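Local coordinates for protein putative oxidoreductase FAD-binding subunit (Sulfolobus tokodaii, PDB 4ZOH) that binds flavin-adenine dinucleotide and probably passes electrons through it as the flavoprotein subunit of a molybdopterin-dependent oxidoreductase, at residues 19-24 and 158-163. Residues are numbered along the deposited sequence; the frame is centred on the assembly and turned at random.
Sequences EFLEEH and GELVTE. With FAD (flavin-adenine dinucleotide), chain H.
Leu21, on helix 14-23, meets Leu160, at the start of strand 160-167, methyl to methyl (Leu21 CD1 to Leu160 CD2, 3.9 Å), where the helix packs beside the adenine end of the FAD site in the FAD-binding domain of this molybdopterin dehydrogenase-type subunit. The two side chains cross at about a right angle, and Pro29 of strand 28-30 touches both. With CG beside its own backbone N (chi1 -63°), Leu160 carries CD2 between the helix and the cofactor: the same methyl lies 3.5 Å from FAD N1A. Next to this apolar pair the backbones come close without a hydrogen bond between them. Gly158 CA sits 3.7 Å from Glu22 N and 3.9 Å from Glu22 CG; the glycine, at positive phi (99°), lets its CA come this close to the helix. Away from Gly158 and Leu160, His24 ND1 lies over the centre of the Phe20 ring while donating to Phe20 O, which also accepts from His24 N. At the strand, Val161 reads the adenine edge through its backbone: its N gives a weak, bent bond to N1A, whereas FAD N6A donates almost straight (170°) to Val161 O at 3.0 Å.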
loop_
_atom_site.group_PDB
_atom_site.type_symbol
_atom_site.label_atom_id
_atom_site.label_comp_id
_atom_site.label_asym_id
_atom_site.label_seq_id
_atom_site.Cartn_x
_atom_site.Cartn_y
_atom_site.Cartn_z
ATOM N N GLU B 19 2.901 46.991 10.444
ATOM C CA GLU B 19 4.267 47.319 10.011
ATOM C C GLU B 19 4.758 46.408 8.878
ATOM O O GLU B 19 5.286 46.870 7.827
ATOM C CB GLU B 19 5.182 47.233 11.227
ATOM C CG GLU B 19 6.335 48.197 11.193
ATOM C CD GLU B 19 7.639 47.505 11.513
ATOM O OE1 GLU B 19 7.630 46.566 12.346
ATOM O OE2 GLU B 19 8.666 47.885 10.914
ATOM N N PHE B 20 4.552 45.099 9.068
ATOM C CA PHE B 20 4.929 44.147 8.018
ATOM C C PHE B 20 4.221 44.476 6.719
ATOM O O PHE B 20 4.864 44.462 5.662
ATOM C CB PHE B 20 4.697 42.683 8.387
ATOM C CG PHE B 20 5.423 41.733 7.463
ATOM C CD1 PHE B 20 6.643 41.177 7.840
ATOM C CD2 PHE B 20 4.914 41.437 6.172
ATOM C CE1 PHE B 20 7.319 40.322 6.972
ATOM C CE2 PHE B 20 5.592 40.588 5.306
ATOM C CZ PHE B 20 6.796 40.028 5.712
ATOM N N LEU B 21 2.922 44.792 6.806
ATOM C CA LEU B 21 2.139 45.169 5.612
ATOM C C LEU B 21 2.580 46.487 4.977
ATOM O O LEU B 21 2.590 46.595 3.731
ATOM C CB LEU B 21 0.639 45.210 5.908
ATOM C CG LEU B 21 0.071 43.816 6.135
ATOM C CD1 LEU B 21 -1.261 43.899 6.894
ATOM C CD2 LEU B 21 -0.006 43.046 4.822
ATOM N N GLU B 22 2.937 47.470 5.836
ATOM C CA GLU B 22 3.523 48.764 5.390
ATOM C C GLU B 22 4.695 48.449 4.494
ATOM O O GLU B 22 4.651 48.749 3.300
ATOM C CB GLU B 22 4.083 49.615 6.547
ATOM C CG GLU B 22 3.126 50.087 7.624
ATOM C CD GLU B 22 3.740 51.140 8.514
ATOM O OE1 GLU B 22 3.855 50.921 9.750
ATOM O OE2 GLU B 22 4.118 52.190 7.942
ATOM N N GLU B 23 5.713 47.810 5.094
ATOM C CA GLU B 23 6.985 47.504 4.435
ATOM C C GLU B 23 6.934 46.479 3.300
ATOM O O GLU B 23 7.834 46.436 2.460
ATOM C CB GLU B 23 7.997 47.080 5.478
ATOM C CG GLU B 23 8.587 48.267 6.215
ATOM C CD GLU B 23 8.710 48.024 7.700
ATOM O OE1 GLU B 23 9.296 46.997 8.086
ATOM O OE2 GLU B 23 8.210 48.860 8.481
ATOM N N HIS B 24 5.892 45.651 3.270
ATOM C CA HIS B 24 5.765 44.667 2.190
ATOM C C HIS B 24 4.467 44.871 1.392
ATOM O O HIS B 24 3.420 44.259 1.648
ATOM C CB HIS B 24 5.871 43.271 2.758
ATOM C CG HIS B 24 7.210 42.978 3.324
ATOM N ND1 HIS B 24 7.504 43.142 4.666
ATOM C CD2 HIS B 24 8.349 42.560 2.725
ATOM C CE1 HIS B 24 8.761 42.800 4.877
ATOM N NE2 HIS B 24 9.296 42.440 3.719
ATOM N N GLY B 158 -0.303 49.110 4.300
ATOM C CA GLY B 158 -0.218 49.488 5.697
ATOM C C GLY B 158 -1.539 49.477 6.487
ATOM O O GLY B 158 -1.537 49.542 7.744
ATOM N N GLU B 159 -2.692 49.402 5.817
ATOM C CA GLU B 159 -3.926 49.493 6.663
ATOM C C GLU B 159 -4.901 48.337 6.646
ATOM O O GLU B 159 -5.022 47.651 5.658
ATOM C CB GLU B 159 -4.646 50.831 6.483
ATOM C CG GLU B 159 -4.411 51.484 5.147
ATOM C CD GLU B 159 -5.212 52.755 4.954
ATOM O OE1 GLU B 159 -5.827 52.871 3.867
ATOM O OE2 GLU B 159 -5.227 53.611 5.879
ATOM N N LEU B 160 -5.599 48.148 7.759
ATOM C CA LEU B 160 -6.626 47.158 7.868
ATOM C C LEU B 160 -7.954 47.749 8.331
ATOM O O LEU B 160 -7.991 48.509 9.281
ATOM C CB LEU B 160 -6.207 46.080 8.894
ATOM C CG LEU B 160 -4.946 45.246 8.531
ATOM C CD1 LEU B 160 -4.518 44.440 9.741
ATOM C CD2 LEU B 160 -5.156 44.359 7.305
ATOM N N VAL B 161 -9.054 47.287 7.742
ATOM C CA VAL B 161 -10.350 47.388 8.396
ATOM C C VAL B 161 -10.355 46.768 9.789
ATOM O O VAL B 161 -10.032 45.575 9.978
ATOM C CB VAL B 161 -11.429 46.743 7.514
ATOM C CG1 VAL B 161 -12.825 46.865 8.154
ATOM C CG2 VAL B 161 -11.371 47.358 6.124
ATOM N N THR B 162 -10.765 47.537 10.788
ATOM C CA THR B 162 -10.835 46.965 12.106
ATOM C C THR B 162 -12.258 46.886 12.635
ATOM O O THR B 162 -12.530 46.088 13.602
ATOM C CB THR B 162 -9.956 47.741 13.120
ATOM O OG1 THR B 162 -10.218 49.153 13.019
ATOM C CG2 THR B 162 -8.497 47.490 12.844
ATOM N N GLU B 163 -13.156 47.682 12.024
ATOM C CA GLU B 163 -14.534 47.854 12.562
ATOM C C GLU B 163 -15.518 48.334 11.541
ATOM O O GLU B 163 -15.193 49.147 10.679
ATOM C CB GLU B 163 -14.560 48.785 13.761
ATOM C CG GLU B 163 -15.858 48.835 14.537
ATOM C CD GLU B 163 -15.719 49.800 15.712
ATOM O OE1 GLU B 163 -15.618 51.016 15.473
ATOM O OE2 GLU B 163 -15.687 49.358 16.874
HETATM P PA FAD H . -10.213 36.586 3.318
HETATM O O1A FAD H . -10.421 35.610 2.210
HETATM O O2A FAD H . -9.345 36.280 4.462
HETATM O O5B FAD H . -9.675 37.932 2.734
HETATM C C5B FAD H . -10.292 38.504 1.540
HETATM C C4B FAD H . -9.512 39.878 1.151
HETATM O O4B FAD H . -9.506 40.868 2.256
HETATM C C3B FAD H . -8.039 39.545 0.947
HETATM O O3B FAD H . -7.540 40.313 -0.120
HETATM C C2B FAD H . -7.355 39.877 2.294
HETATM O O2B FAD H . -5.963 40.199 2.186
HETATM C C1B FAD H . -8.094 41.099 2.719
HETATM N N9A FAD H . -8.500 41.287 4.107
HETATM C C8A FAD H . -9.085 40.422 4.933
HETATM N N7A FAD H . -9.375 41.047 6.098
HETATM C C5A FAD H . -8.965 42.333 5.981
HETATM C C6A FAD H . -9.009 43.459 6.829
HETATM N N6A FAD H . -9.572 43.316 8.026
HETATM N N1A FAD H . -8.490 44.629 6.414
HETATM C C2A FAD H . -7.983 44.785 5.163
HETATM N N3A FAD H . -7.923 43.733 4.341
HETATM C C4A FAD H . -8.410 42.495 4.716
HETATM N N1 FAD H . -19.819 35.891 -0.110
HETATM C C2 FAD H . -21.057 36.510 -0.260
HETATM O O2 FAD H . -21.156 37.699 -0.033
HETATM N N3 FAD H . -22.154 35.802 -0.648
HETATM C C4 FAD H . -22.062 34.479 -0.925
HETATM O O4 FAD H . -23.097 33.876 -1.228
HETATM C C4X FAD H . -20.808 33.842 -0.811
HETATM N N5 FAD H . -20.712 32.495 -1.084
HETATM C C5X FAD H . -19.432 31.871 -0.986
HETATM C C6 FAD H . -19.338 30.526 -1.327
HETATM C C7 FAD H . -18.105 29.865 -1.214
HETATM C C7M FAD H . -18.080 28.370 -1.602
HETATM C C8 FAD H . -16.962 30.575 -0.792
HETATM C C8M FAD H . -15.557 29.923 -0.675
HETATM C C9 FAD H . -17.046 31.948 -0.497
HETATM C C9A FAD H . -18.286 32.587 -0.575
HETATM N N10 FAD H . -18.423 33.963 -0.285
HETATM C C10 FAD H . -19.695 34.554 -0.404
HETATM C "C1'" FAD H . -17.294 34.787 0.133
HETATM C "C2'" FAD H . -17.109 34.745 1.661
HETATM O "O2'" FAD H . -18.164 35.529 2.257
HETATM C "C3'" FAD H . -15.703 35.236 2.109
HETATM O "O3'" FAD H . -15.576 34.820 3.470
HETATM C "C4'" FAD H . -15.532 36.744 2.036
HETATM O "O4'" FAD H . -15.867 37.170 0.715
HETATM C "C5'" FAD H . -14.091 37.186 2.372
HETATM O "O5'" FAD H . -14.020 37.220 3.822
HETATM P P FAD H . -12.878 36.430 4.570
HETATM O O1P FAD H . -12.890 36.858 6.000
HETATM O O2P FAD H . -12.987 34.979 4.299
HETATM O O3P FAD H . -11.643 37.099 3.847
#